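PDB 1FY1: azurocidin from Homo sapiens, which serves as a neutrophil granule-derived antibacterial glycoprotein that attracts monocytes and fibroblasts, binds heparin and kills many Gram-negative bacteria. Local coordinates for residues Phe14-Gln19 against Val53-Tyr58; Ser67-Ser72 against Glu98-Ser103; Thr106-Pro111 against Pro178-Gly183; Leu164-Gly169 against Cys196-Asp201. The protein carries 2 engineered substitutions. One frame throughout, in Å; residues are numbered along the deposited sequence.

Contact 1. Residues Phe14-Gln19 against Val53-Tyr58; sequences FLASIQ and VVLGAY
The carbonyl oxygen of Val54 is held by two donors, the amide of Ser17 (Ser17 N to Val54 O, 3.2 Å) and an ordered water 2.8 Å from Val54 O. The same water gives its other hydrogen to Leu15 O and accepts the N-H of Ala57, so it ties Leu15 to the turn after Leu55. The return bond, Val54 N to Ser17 O at 2.9 Å, is almost straight (173°), making Ser17 and Val54 an antiparallel hydrogen-bonded pair. Next to it, Ile18 and Val53 form a non-hydrogen-bonded pair whose side chains lie alongside one another, Ile18 CG1 reaching Val53 CG2 at 3.8 Å. Ala16 shares that apolar face, its CB resting 3.9 Å from Leu55 CD2.

On the face of Ser17 and Val54, the Gln19 amide spreads over a methyl: CD and NE2 each lie 3.5 Å from Val54 CG2. Gln19 CG sits beside its own backbone N (chi1 -47°), and the extended chain beyond it carries the amide over to that methyl. The hydroxyl of Ser17 is engaged with His24 on the adjoining strand. Strands 15-20 and 52-55 are the two ends of a six-stranded antiparallel sheet, and their pairing closes the N-terminal beta-barrel of the chymotrypsin fold.

Contact 2. Residues Ser67-Ser72 against Glu98-Ser103; sequences SRQTFS and EANLTS. With NAG (2-acetamido-2-deoxy-beta-D-glucopyranose), chain C.
Gln69 uses its whole amide to grip the backbone of Asn100. OE1 accepts the N-H of Asn100 at 2.7 Å (Asn100 N to Gln69 OE1), while Gln69 NE2 donates to Asn100 O at 2.9 Å. Packing is close here too: Phe71 brings CZ to 3.5 Å from Ala99 CA and 3.6 Å from Ala99 CB, an oblique approach to the ring, and Glu98 O stands near the ring plane at its edge. Leu55 of the neighbouring strand also lines Phe71 and Ala99.

The flanks are looser. At one side Thr102 CG2 comes no nearer than 3.8 Å to Gln69 NE2, and its hydroxyl turns instead to Ser104 N. On the other, the Asn100 side chain leads to the surface, where ND2 is joined to NAG C1 at 1.5 Å; the sugar is also hydrogen-bonded to Arg97 and meets Gln69 loosely, CG to NAG C6 being 4.2 Å.

Both bonds lie in the plane of the Gln69 amide, fixing its rotation, and are consistent with its orientation, although Gln69 OE1 also stands 3.0 Å from Asn100 O. They engage the main chain of Asn100, while its side chain carries the glycan.

Contact 3. Residues Thr106-Pro111 against Pro178-Gly183; sequences TILPLP and PLVCEG
This is an apolar contact between the two halves of a chymotrypsin-like fold: residues 106-111 belong to the long connection that follows the last strand of the N-terminal barrel, and 178-183 form a strand and turn of the C-terminal barrel. Leu108 carries most of it. Its CD2 methyl is shared between two residues on one face of strand 178-181, standing 4.0 Å from Val180 CG1 and 4.1 Å from Pro178 CB. The leucine reaches them because CG is anti to its backbone N (chi1 179°), which sends the isobutyl group across both partners at a slant.

No hydrogen bond joins the two segments. The connection is instead pinned by main-chain bonds to its surroundings, Leu108 to Leu30 of the first barrel and Pro109 to Ala185 of the second. Phe14 and Ala29 also touch both Leu108 and Pro178, so the leucine is set among residues from both barrels. At the far end of the strand, Cys181 is tied to Cys123 by a disulfide, after which the chain reverses through Glu182 and Gly183, both at positive phi, in a type I' turn leading into strand 184-192. That turn directs the carbonyl of Gly183 at the connection: its oxygen lies 4.0 Å from Leu108 CD1, and closer still to the proline ring, 3.7 Å from Pro109 CG.

Contact 4. Residues Leu164-Gly169 against Cys196-Asp201; sequences LTRRGG and CGRGPD
Gly197 and Arg167 bring their backbones together, with their CA atoms only 3.7 Å apart. Arg167 N donates to Gly197 O at 2.9 Å, but the bond is weak because it is bent to 129°. CA-H...O contacts add to it: Gly197 CA lies 3.0 Å from Gly168 O, with 149° at the hydrogen, and Arg167 CA lies 3.1 Å from Gly197 O. So close an approach depends on Gly197 presenting a bare CA to the opposite chain.

Farther out, Arg166 and Arg198 run side by side in the same direction. Arg198 CG sits over one face of the Arg166 guanidinium, 3.3 Å from Arg166 NH2 and displaced toward the rim, and the two guanidinium planes are nearly parallel, 8° apart. With Arg166 NH2 4.0 Å from Arg198 NE, some mutual repulsion is likely, probably softened by the exposure of both chains.

On the inner side, Asp201 directs OD2 to within 3.2 Å of Gly169 CA. That carboxylate is held by a second shell, OD2 by the amide of Ile170 and OD1 by the hydroxyl of Ser192. The Cys196-Cys171 disulfide ties the start of 196-201 to the chain just after Gly169, and a main-chain bond links Gly169 to Val2 near the N-terminus. By homology these loops, with their disulfide and a buried aspartate as in neutrophil elastase, probably correspond to those around the S1 pocket of chymotrypsin-fold proteases.

Contacts 1 and 2 share the N-terminal barrel: strands 52-55 and 69-77 are neighbours there, joined by probable main-chain bonds from Val53 to Phe71 and from Leu55 to Gln69. Contact 1 is buried and built on strand pairing, whereas contact 2, farther from the chain's centre, replaces that regularity with a side-chain amide and ends in a surface glycan. Contact 3 is as near the centre as contact 1 and touches it through Phe14, yet it bridges the barrels mainly by apolar packing, without a hydrogen bond between its segments. Contact 4, across the molecule from contact 2, joins partly buried loops, with close glycine backbones and a buried aspartate inside and exposed arginines outside.

Contact 1. Residues Phe14-Gln19 against Val53-Tyr58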
loop_
_atom_site.group_PDB
_atom_site.type_symbol
_atom_site.label_atom_id
_atom_site.label_comp_id
_atom_site.label_asym_id
_atom_site.label_seq_id
_atom_site.Cartn_x
_atom_site.Cartn_y
_atom_site.Cartn_z
ATOM N N PHE A 14 9.115 4.713 3.276
ATOM C CA PHE A 14 8.095 5.225 2.381
ATOM C C PHE A 14 6.704 4.902 2.851
ATOM O O PHE A 14 5.698 5.468 2.435
ATOM C CB PHE A 14 8.311 4.619 0.965
ATOM C CG PHE A 14 8.521 3.121 0.956
ATOM C CD1 PHE A 14 7.468 2.208 1.101
ATOM C CD2 PHE A 14 9.801 2.602 0.758
ATOM C CE1 PHE A 14 7.688 0.827 1.065
ATOM C CE2 PHE A 14 10.033 1.226 0.707
ATOM C CZ PHE A 14 8.977 0.335 0.876
ATOM N N LEU A 15 6.722 3.974 3.746
ATOM C CA LEU A 15 5.559 3.384 4.315
ATOM C C LEU A 15 4.676 4.299 5.150
ATOM O O LEU A 15 5.131 4.989 6.059
ATOM C CB LEU A 15 6.063 2.202 5.141
ATOM C CG LEU A 15 5.139 1.013 5.071
ATOM C CD1 LEU A 15 5.033 0.576 3.597
ATOM C CD2 LEU A 15 5.705 -0.112 5.932
ATOM N N ALA A 16 3.374 4.242 4.831
ATOM C CA ALA A 16 2.326 4.979 5.519
ATOM C C ALA A 16 1.353 4.058 6.261
ATOM O O ALA A 16 1.082 2.900 5.890
ATOM C CB ALA A 16 1.559 5.872 4.561
ATOM N N SER A 17 0.776 4.658 7.301
ATOM C CA SER A 17 -0.218 4.041 8.137
ATOM C C SER A 17 -1.448 4.937 8.160
ATOM O O SER A 17 -1.419 6.063 8.693
ATOM C CB SER A 17 0.267 3.844 9.570
ATOM O OG SER A 17 -0.779 3.302 10.355
ATOM N N ILE A 18 -2.512 4.442 7.521
ATOM C CA ILE A 18 -3.787 5.143 7.465
ATOM C C ILE A 18 -4.645 4.801 8.709
ATOM O O ILE A 18 -4.908 3.618 9.042
ATOM C CB ILE A 18 -4.519 5.063 6.121
ATOM C CG1 ILE A 18 -3.680 5.705 5.006
ATOM C CG2 ILE A 18 -5.866 5.775 6.229
ATOM C CD1 ILE A 18 -2.707 4.734 4.409
ATOM N N GLN A 19 -5.087 5.843 9.417
ATOM C CA GLN A 19 -5.810 5.578 10.630
ATOM C C GLN A 19 -7.175 6.226 10.721
ATOM O O GLN A 19 -7.502 7.230 10.093
ATOM C CB GLN A 19 -4.951 5.995 11.844
ATOM C CG GLN A 19 -3.517 5.471 11.734
ATOM C CD GLN A 19 -2.665 5.631 12.982
ATOM O OE1 GLN A 19 -1.714 4.844 13.213
ATOM N NE2 GLN A 19 -2.967 6.662 13.768
ATOM N N VAL A 53 -3.263 10.226 8.365
ATOM C CA VAL A 53 -2.178 9.551 7.703
ATOM C C VAL A 53 -0.901 9.810 8.469
ATOM O O VAL A 53 -0.471 10.952 8.573
ATOM C CB VAL A 53 -2.035 10.017 6.244
ATOM C CG1 VAL A 53 -0.686 9.574 5.692
ATOM C CG2 VAL A 53 -3.172 9.468 5.386
ATOM N N VAL A 54 -0.342 8.724 9.024
ATOM C CA VAL A 54 0.883 8.786 9.805
ATOM C C VAL A 54 2.126 8.298 9.087
ATOM O O VAL A 54 2.246 7.118 8.697
ATOM C CB VAL A 54 0.709 7.957 11.050
ATOM C CG1 VAL A 54 1.817 8.304 12.038
ATOM C CG2 VAL A 54 -0.671 8.230 11.618
ATOM N N LEU A 55 3.074 9.193 8.924
ATOM C CA LEU A 55 4.317 8.839 8.281
ATOM C C LEU A 55 5.409 8.634 9.337
ATOM O O LEU A 55 5.337 9.211 10.416
ATOM C CB LEU A 55 4.765 9.940 7.263
ATOM C CG LEU A 55 3.794 10.233 6.110
ATOM C CD1 LEU A 55 4.322 11.413 5.333
ATOM C CD2 LEU A 55 3.724 9.085 5.150
ATOM N N GLY A 56 6.446 7.886 9.008
ATOM C CA GLY A 56 7.556 7.687 9.915
ATOM C C GLY A 56 7.327 6.727 11.094
ATOM O O GLY A 56 8.199 6.580 11.935
ATOM N N ALA A 57 6.177 6.078 11.164
ATOM C CA ALA A 57 5.882 5.181 12.262
ATOM C C ALA A 57 6.720 3.949 12.223
ATOM O O ALA A 57 7.339 3.649 11.214
ATOM C CB ALA A 57 4.405 4.820 12.335
ATOM N N TYR A 58 6.720 3.228 13.343
ATOM C CA TYR A 58 7.442 1.963 13.495
ATOM C C TYR A 58 6.615 1.063 14.367
ATOM O O TYR A 58 5.944 0.123 13.891
ATOM C CB TYR A 58 8.787 2.185 14.142
ATOM C CG TYR A 58 9.541 0.892 14.292
ATOM C CD1 TYR A 58 9.706 0.050 13.191
ATOM C CD2 TYR A 58 10.045 0.477 15.528
ATOM C CE1 TYR A 58 10.386 -1.165 13.280
ATOM C CE2 TYR A 58 10.723 -0.739 15.650
ATOM C CZ TYR A 58 10.903 -1.537 14.519
ATOM O OH TYR A 58 11.583 -2.699 14.626
HETATM O O HOH W 1 4.345 5.239 8.973
#

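Contact 2. Residues Ser67-Ser72 against Glu98-Ser103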
loop_
_atom_site.group_PDB
_atom_site.type_symbol
_atom_site.label_atom_id
_atom_site.label_comp_id
_atom_site.label_asym_id
_atom_site.label_seq_id
_atom_site.Cartn_x
_atom_site.Cartn_y
_atom_site.Cartn_z
ATOM N N SER A 67 10.031 11.303 15.134
ATOM C CA SER A 67 10.263 10.636 13.856
ATOM C C SER A 67 9.021 10.651 12.989
ATOM O O SER A 67 9.119 10.674 11.784
ATOM C CB SER A 67 10.734 9.214 14.016
ATOM O OG SER A 67 9.630 8.454 14.447
ATOM N N ARG A 68 7.856 10.635 13.608
ATOM C CA ARG A 68 6.614 10.676 12.900
ATOM C C ARG A 68 6.295 12.050 12.372
ATOM O O ARG A 68 6.937 13.013 12.783
ATOM C CB ARG A 68 5.465 10.254 13.761
ATOM C CG ARG A 68 5.450 8.767 14.009
ATOM C CD ARG A 68 4.126 8.339 14.606
ATOM N NE ARG A 68 4.213 6.972 15.066
ATOM C CZ ARG A 68 3.174 6.327 15.568
ATOM N NH1 ARG A 68 1.991 6.930 15.692
ATOM N NH2 ARG A 68 3.305 5.055 15.956
ATOM N N GLN A 69 5.243 12.085 11.511
ATOM C CA GLN A 69 4.609 13.223 10.795
ATOM C C GLN A 69 3.139 12.881 10.628
ATOM O O GLN A 69 2.804 11.805 10.129
ATOM C CB GLN A 69 5.254 13.521 9.420
ATOM C CG GLN A 69 6.574 14.260 9.594
ATOM C CD GLN A 69 7.442 14.396 8.360
ATOM O OE1 GLN A 69 7.389 15.395 7.672
ATOM N NE2 GLN A 69 8.413 13.520 8.199
ATOM N N THR A 70 2.257 13.751 11.094
ATOM C CA THR A 70 0.825 13.469 11.027
ATOM C C THR A 70 0.065 14.362 10.066
ATOM O O THR A 70 0.269 15.569 9.988
ATOM C CB THR A 70 0.229 13.301 12.434
ATOM O OG1 THR A 70 1.089 12.399 13.118
ATOM C CG2 THR A 70 -1.153 12.682 12.392
ATOM N N PHE A 71 -0.826 13.767 9.286
ATOM C CA PHE A 71 -1.514 14.551 8.289
ATOM C C PHE A 71 -2.940 14.123 8.103
ATOM O O PHE A 71 -3.307 12.977 8.336
ATOM C CB PHE A 71 -0.851 14.365 6.883
ATOM C CG PHE A 71 0.618 14.755 6.740
ATOM C CD1 PHE A 71 0.969 16.058 6.386
ATOM C CD2 PHE A 71 1.644 13.831 6.927
ATOM C CE1 PHE A 71 2.296 16.462 6.248
ATOM C CE2 PHE A 71 2.979 14.205 6.782
ATOM C CZ PHE A 71 3.303 15.525 6.455
ATOM N N SER A 72 -3.711 15.113 7.668
ATOM C CA SER A 72 -5.102 15.026 7.296
ATOM C C SER A 72 -5.185 15.002 5.752
ATOM O O SER A 72 -4.294 15.475 5.053
ATOM C CB SER A 72 -5.929 16.160 7.875
ATOM O OG SER A 72 -5.488 17.369 7.287
ATOM N N GLU A 98 3.045 19.751 2.854
ATOM C CA GLU A 98 4.240 19.021 2.439
ATOM C C GLU A 98 4.919 18.220 3.507
ATOM O O GLU A 98 5.299 18.737 4.545
ATOM C CB GLU A 98 5.343 19.885 1.790
ATOM C CG GLU A 98 5.045 20.265 0.331
ATOM C CD GLU A 98 6.288 20.435 -0.490
ATOM O OE1 GLU A 98 7.421 20.421 -0.012
ATOM O OE2 GLU A 98 6.013 20.550 -1.771
ATOM N N ALA A 99 5.157 16.977 3.197
ATOM C CA ALA A 99 5.851 16.153 4.115
ATOM C C ALA A 99 7.321 16.520 4.095
ATOM O O ALA A 99 7.920 16.756 3.042
ATOM C CB ALA A 99 5.641 14.674 3.792
ATOM N N ASN A 100 7.894 16.590 5.288
ATOM C CA ASN A 100 9.302 16.866 5.454
ATOM C C ASN A 100 10.022 15.569 5.214
ATOM O O ASN A 100 9.718 14.581 5.880
ATOM C CB ASN A 100 9.612 17.375 6.876
ATOM C CG ASN A 100 9.804 18.869 7.037
ATOM O OD1 ASN A 100 10.808 19.426 6.548
ATOM N ND2 ASN A 100 8.895 19.506 7.789
ATOM N N LEU A 101 10.934 15.577 4.250
ATOM C CA LEU A 101 11.726 14.408 3.878
ATOM C C LEU A 101 12.863 14.172 4.849
ATOM O O LEU A 101 13.881 14.867 4.789
ATOM C CB LEU A 101 12.287 14.619 2.482
ATOM C CG LEU A 101 11.288 14.272 1.407
ATOM C CD1 LEU A 101 11.536 12.832 1.006
ATOM C CD2 LEU A 101 9.882 14.357 1.983
ATOM N N THR A 102 12.695 13.194 5.738
ATOM C CA THR A 102 13.702 12.877 6.736
ATOM C C THR A 102 14.322 11.522 6.519
ATOM O O THR A 102 14.060 10.853 5.519
ATOM C CB THR A 102 13.056 12.950 8.139
ATOM O OG1 THR A 102 12.209 11.839 8.363
ATOM C CG2 THR A 102 12.179 14.192 8.223
ATOM N N SER A 103 15.111 11.083 7.499
ATOM C CA SER A 103 15.698 9.743 7.452
ATOM C C SER A 103 14.639 8.718 7.791
ATOM O O SER A 103 14.813 7.548 7.595
ATOM C CB SER A 103 16.754 9.526 8.486
ATOM O OG SER A 103 16.074 9.439 9.715
HETATM C C1 NAG C . 8.933 19.774 9.214
HETATM C C2 NAG C . 9.006 21.185 9.839
HETATM C C3 NAG C . 7.953 21.350 10.987
HETATM C C4 NAG C . 6.560 20.677 10.818
HETATM C C5 NAG C . 6.871 19.219 10.432
HETATM C C6 NAG C . 5.662 18.266 10.352
HETATM C C7 NAG C . 11.132 22.414 10.364
HETATM C C8 NAG C . 12.275 22.372 11.410
HETATM N N2 NAG C . 10.330 21.348 10.486
HETATM O O3 NAG C . 7.793 22.728 11.228
HETATM O O4 NAG C . 5.732 20.771 12.045
HETATM O O5 NAG C . 7.586 19.333 9.183
HETATM O O6 NAG C . 4.829 18.547 9.200
HETATM O O7 NAG C . 10.630 23.472 9.975
#

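Contact 3. Residues Thr106-Pro111 against Pro178-Gly183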
loop_
_atom_site.group_PDB
_atom_site.type_symbol
_atom_site.label_atom_id
_atom_site.label_comp_id
_atom_site.label_asym_id
_atom_site.label_seq_id
_atom_site.Cartn_x
_atom_site.Cartn_y
_atom_site.Cartn_z
ATOM N N THR A 106 10.580 8.775 3.413
ATOM C CA THR A 106 11.099 9.013 2.060
ATOM C C THR A 106 10.100 8.622 0.945
ATOM O O THR A 106 9.027 8.111 1.186
ATOM C CB THR A 106 12.435 8.324 1.839
ATOM O OG1 THR A 106 12.151 6.973 1.640
ATOM C CG2 THR A 106 13.307 8.460 3.082
ATOM N N ILE A 107 10.433 8.890 -0.302
ATOM C CA ILE A 107 9.541 8.609 -1.422
ATOM C C ILE A 107 9.780 7.305 -2.138
ATOM O O ILE A 107 10.919 6.928 -2.416
ATOM C CB ILE A 107 9.687 9.773 -2.414
ATOM C CG1 ILE A 107 9.241 11.020 -1.669
ATOM C CG2 ILE A 107 8.857 9.560 -3.671
ATOM C CD1 ILE A 107 9.035 12.231 -2.537
ATOM N N LEU A 108 8.709 6.604 -2.467
ATOM C CA LEU A 108 8.862 5.371 -3.230
ATOM C C LEU A 108 8.600 5.714 -4.711
ATOM O O LEU A 108 7.605 6.309 -5.054
ATOM C CB LEU A 108 7.981 4.232 -2.687
ATOM C CG LEU A 108 8.068 2.916 -3.436
ATOM C CD1 LEU A 108 9.406 2.219 -3.268
ATOM C CD2 LEU A 108 6.942 2.013 -2.972
ATOM N N PRO A 109 9.510 5.386 -5.576
ATOM C CA PRO A 109 9.410 5.684 -6.975
ATOM C C PRO A 109 8.423 4.823 -7.660
ATOM O O PRO A 109 8.096 3.742 -7.174
ATOM C CB PRO A 109 10.770 5.393 -7.568
ATOM C CG PRO A 109 11.657 4.935 -6.409
ATOM C CD PRO A 109 10.896 5.302 -5.139
ATOM N N LEU A 110 8.081 5.259 -8.883
ATOM C CA LEU A 110 7.120 4.582 -9.685
ATOM C C LEU A 110 7.637 4.096 -11.010
ATOM O O LEU A 110 8.452 4.724 -11.664
ATOM C CB LEU A 110 6.018 5.586 -10.017
ATOM C CG LEU A 110 5.161 5.977 -8.826
ATOM C CD1 LEU A 110 3.997 6.820 -9.286
ATOM C CD2 LEU A 110 4.653 4.726 -8.129
ATOM N N PRO A 111 7.109 2.969 -11.429
ATOM C CA PRO A 111 7.442 2.418 -12.718
ATOM C C PRO A 111 6.926 3.369 -13.809
ATOM O O PRO A 111 6.083 4.252 -13.494
ATOM C CB PRO A 111 6.612 1.125 -12.827
ATOM C CG PRO A 111 5.589 1.172 -11.708
ATOM C CD PRO A 111 6.049 2.221 -10.719
ATOM N N PRO A 178 2.243 -1.410 -0.586
ATOM C CA PRO A 178 2.925 -1.689 -1.831
ATOM C C PRO A 178 3.832 -2.902 -1.991
ATOM O O PRO A 178 4.583 -3.301 -1.128
ATOM C CB PRO A 178 3.814 -0.473 -2.018
ATOM C CG PRO A 178 4.140 0.000 -0.626
ATOM C CD PRO A 178 2.978 -0.440 0.238
ATOM N N LEU A 179 3.806 -3.425 -3.202
ATOM C CA LEU A 179 4.673 -4.492 -3.639
ATOM C C LEU A 179 5.867 -3.838 -4.324
ATOM O O LEU A 179 5.709 -3.143 -5.300
ATOM C CB LEU A 179 3.917 -5.303 -4.686
ATOM C CG LEU A 179 4.754 -6.333 -5.388
ATOM C CD1 LEU A 179 5.201 -7.426 -4.418
ATOM C CD2 LEU A 179 3.942 -6.920 -6.531
ATOM N N VAL A 180 7.061 -3.980 -3.805
ATOM C CA VAL A 180 8.165 -3.380 -4.464
ATOM C C VAL A 180 9.041 -4.450 -5.113
ATOM O O VAL A 180 9.420 -5.422 -4.468
ATOM C CB VAL A 180 8.923 -2.413 -3.564
ATOM C CG1 VAL A 180 8.037 -1.819 -2.495
ATOM C CG2 VAL A 180 10.179 -2.955 -2.983
ATOM N N CYS A 181 9.353 -4.279 -6.396
ATOM C CA CYS A 181 10.208 -5.192 -7.159
ATOM C C CYS A 181 11.172 -4.324 -7.914
ATOM O O CYS A 181 10.766 -3.418 -8.615
ATOM C CB CYS A 181 9.522 -5.994 -8.256
ATOM S SG CYS A 181 7.915 -6.639 -7.810
ATOM N N GLU A 182 12.442 -4.597 -7.753
ATOM C CA GLU A 182 13.462 -3.807 -8.416
ATOM C C GLU A 182 13.495 -2.383 -7.917
ATOM O O GLU A 182 13.825 -1.475 -8.674
ATOM C CB GLU A 182 13.351 -3.884 -9.963
ATOM C CG GLU A 182 13.570 -5.339 -10.474
ATOM C CD GLU A 182 13.215 -5.609 -11.918
ATOM O OE1 GLU A 182 12.430 -4.696 -12.435
ATOM O OE2 GLU A 182 13.601 -6.600 -12.528
ATOM N N GLY A 183 13.117 -2.184 -6.653
ATOM C CA GLY A 183 13.094 -0.851 -6.045
ATOM C C GLY A 183 11.956 0.080 -6.511
ATOM O O GLY A 183 11.974 1.262 -6.209
#

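Contact 4. Residues Leu164-Gly169 against Cys196-Asp201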
loop_
_atom_site.group_PDB
_atom_site.type_symbol
_atom_site.label_atom_id
_atom_site.label_comp_id
_atom_site.label_asym_id
_atom_site.label_seq_id
_atom_site.Cartn_x
_atom_site.Cartn_y
_atom_site.Cartn_z
ATOM N N LEU A 164 7.025 -19.376 -1.835
ATOM C CA LEU A 164 7.458 -20.740 -1.961
ATOM C C LEU A 164 7.061 -21.611 -0.771
ATOM O O LEU A 164 6.823 -22.793 -0.946
ATOM C CB LEU A 164 8.851 -20.951 -2.602
ATOM C CG LEU A 164 8.925 -20.429 -4.058
ATOM C CD1 LEU A 164 10.349 -20.495 -4.619
ATOM C CD2 LEU A 164 7.973 -21.190 -4.974
ATOM N N THR A 165 6.909 -21.010 0.429
ATOM C CA THR A 165 6.495 -21.735 1.636
ATOM C C THR A 165 5.018 -21.551 1.960
ATOM O O THR A 165 4.585 -20.402 2.141
ATOM C CB THR A 165 7.348 -21.272 2.828
ATOM O OG1 THR A 165 8.689 -21.675 2.621
ATOM C CG2 THR A 165 6.819 -21.815 4.135
ATOM N N ARG A 166 4.217 -22.617 2.087
ATOM C CA ARG A 166 2.887 -22.199 2.438
ATOM C C ARG A 166 2.970 -21.160 3.497
ATOM O O ARG A 166 3.809 -21.147 4.379
ATOM C CB ARG A 166 1.762 -23.192 2.746
ATOM C CG ARG A 166 0.562 -23.072 1.784
ATOM C CD ARG A 166 -0.825 -23.258 2.431
ATOM N NE ARG A 166 -1.832 -23.735 1.469
ATOM C CZ ARG A 166 -3.148 -23.852 1.713
ATOM N NH1 ARG A 166 -3.684 -23.505 2.886
ATOM N NH2 ARG A 166 -3.952 -24.311 0.749
ATOM N N ARG A 167 2.052 -20.280 3.312
ATOM C CA ARG A 167 1.870 -19.220 4.205
ATOM C C ARG A 167 2.957 -18.231 4.217
ATOM O O ARG A 167 4.009 -18.389 4.806
ATOM C CB ARG A 167 1.536 -19.790 5.550
ATOM C CG ARG A 167 0.544 -20.916 5.307
ATOM C CD ARG A 167 -0.273 -21.206 6.531
ATOM N NE ARG A 167 -1.328 -22.182 6.281
ATOM C CZ ARG A 167 -2.231 -22.500 7.215
ATOM N NH1 ARG A 167 -2.194 -21.922 8.431
ATOM N NH2 ARG A 167 -3.191 -23.399 6.931
ATOM N N GLY A 168 2.582 -17.202 3.535
ATOM C CA GLY A 168 3.298 -16.003 3.306
ATOM C C GLY A 168 2.331 -15.175 2.500
ATOM O O GLY A 168 1.572 -15.724 1.712
ATOM N N GLY A 169 2.315 -13.886 2.745
ATOM C CA GLY A 169 1.437 -13.029 2.011
ATOM C C GLY A 169 0.788 -11.979 2.869
ATOM O O GLY A 169 1.136 -11.746 4.028
ATOM N N CYS A 196 -5.449 -16.381 4.501
ATOM C CA CYS A 196 -4.163 -15.720 4.443
ATOM C C CYS A 196 -2.985 -16.689 4.281
ATOM O O CYS A 196 -2.868 -17.700 4.976
ATOM C CB CYS A 196 -3.940 -14.778 5.644
ATOM S SG CYS A 196 -5.193 -13.492 5.772
ATOM N N GLY A 197 -2.095 -16.303 3.358
ATOM C CA GLY A 197 -0.864 -17.006 3.013
ATOM C C GLY A 197 -1.060 -18.231 2.121
ATOM O O GLY A 197 -0.115 -18.970 1.828
ATOM N N ARG A 198 -2.288 -18.462 1.679
ATOM C CA ARG A 198 -2.598 -19.622 0.857
ATOM C C ARG A 198 -2.166 -19.683 -0.629
ATOM O O ARG A 198 -1.561 -20.693 -1.049
ATOM C CB ARG A 198 -4.047 -20.025 0.952
ATOM C CG ARG A 198 -4.268 -21.152 -0.022
ATOM C CD ARG A 198 -5.707 -21.302 -0.442
ATOM N NE ARG A 198 -5.791 -21.791 -1.809
ATOM C CZ ARG A 198 -6.932 -22.017 -2.444
ATOM N NH1 ARG A 198 -8.105 -21.815 -1.844
ATOM N NH2 ARG A 198 -6.898 -22.464 -3.706
ATOM N N GLY A 199 -2.503 -18.685 -1.475
ATOM C CA GLY A 199 -2.131 -18.780 -2.884
ATOM C C GLY A 199 -2.919 -17.774 -3.741
ATOM O O GLY A 199 -4.147 -17.834 -3.823
ATOM N N PRO A 200 -2.158 -16.906 -4.438
ATOM C CA PRO A 200 -2.474 -15.758 -5.247
ATOM C C PRO A 200 -3.077 -14.612 -4.463
ATOM O O PRO A 200 -4.251 -14.617 -4.079
ATOM C CB PRO A 200 -3.281 -16.171 -6.467
ATOM C CG PRO A 200 -3.013 -17.606 -6.640
ATOM C CD PRO A 200 -2.509 -18.090 -5.293
ATOM N N ASP A 201 -2.146 -13.685 -4.246
ATOM C CA ASP A 201 -2.370 -12.395 -3.627
ATOM C C ASP A 201 -2.523 -11.466 -4.796
ATOM O O ASP A 201 -1.713 -11.453 -5.727
ATOM C CB ASP A 201 -1.186 -11.893 -2.765
ATOM C CG ASP A 201 -1.099 -12.481 -1.382
ATOM O OD1 ASP A 201 -1.996 -13.151 -0.903
ATOM O OD2 ASP A 201 0.028 -12.227 -0.779
#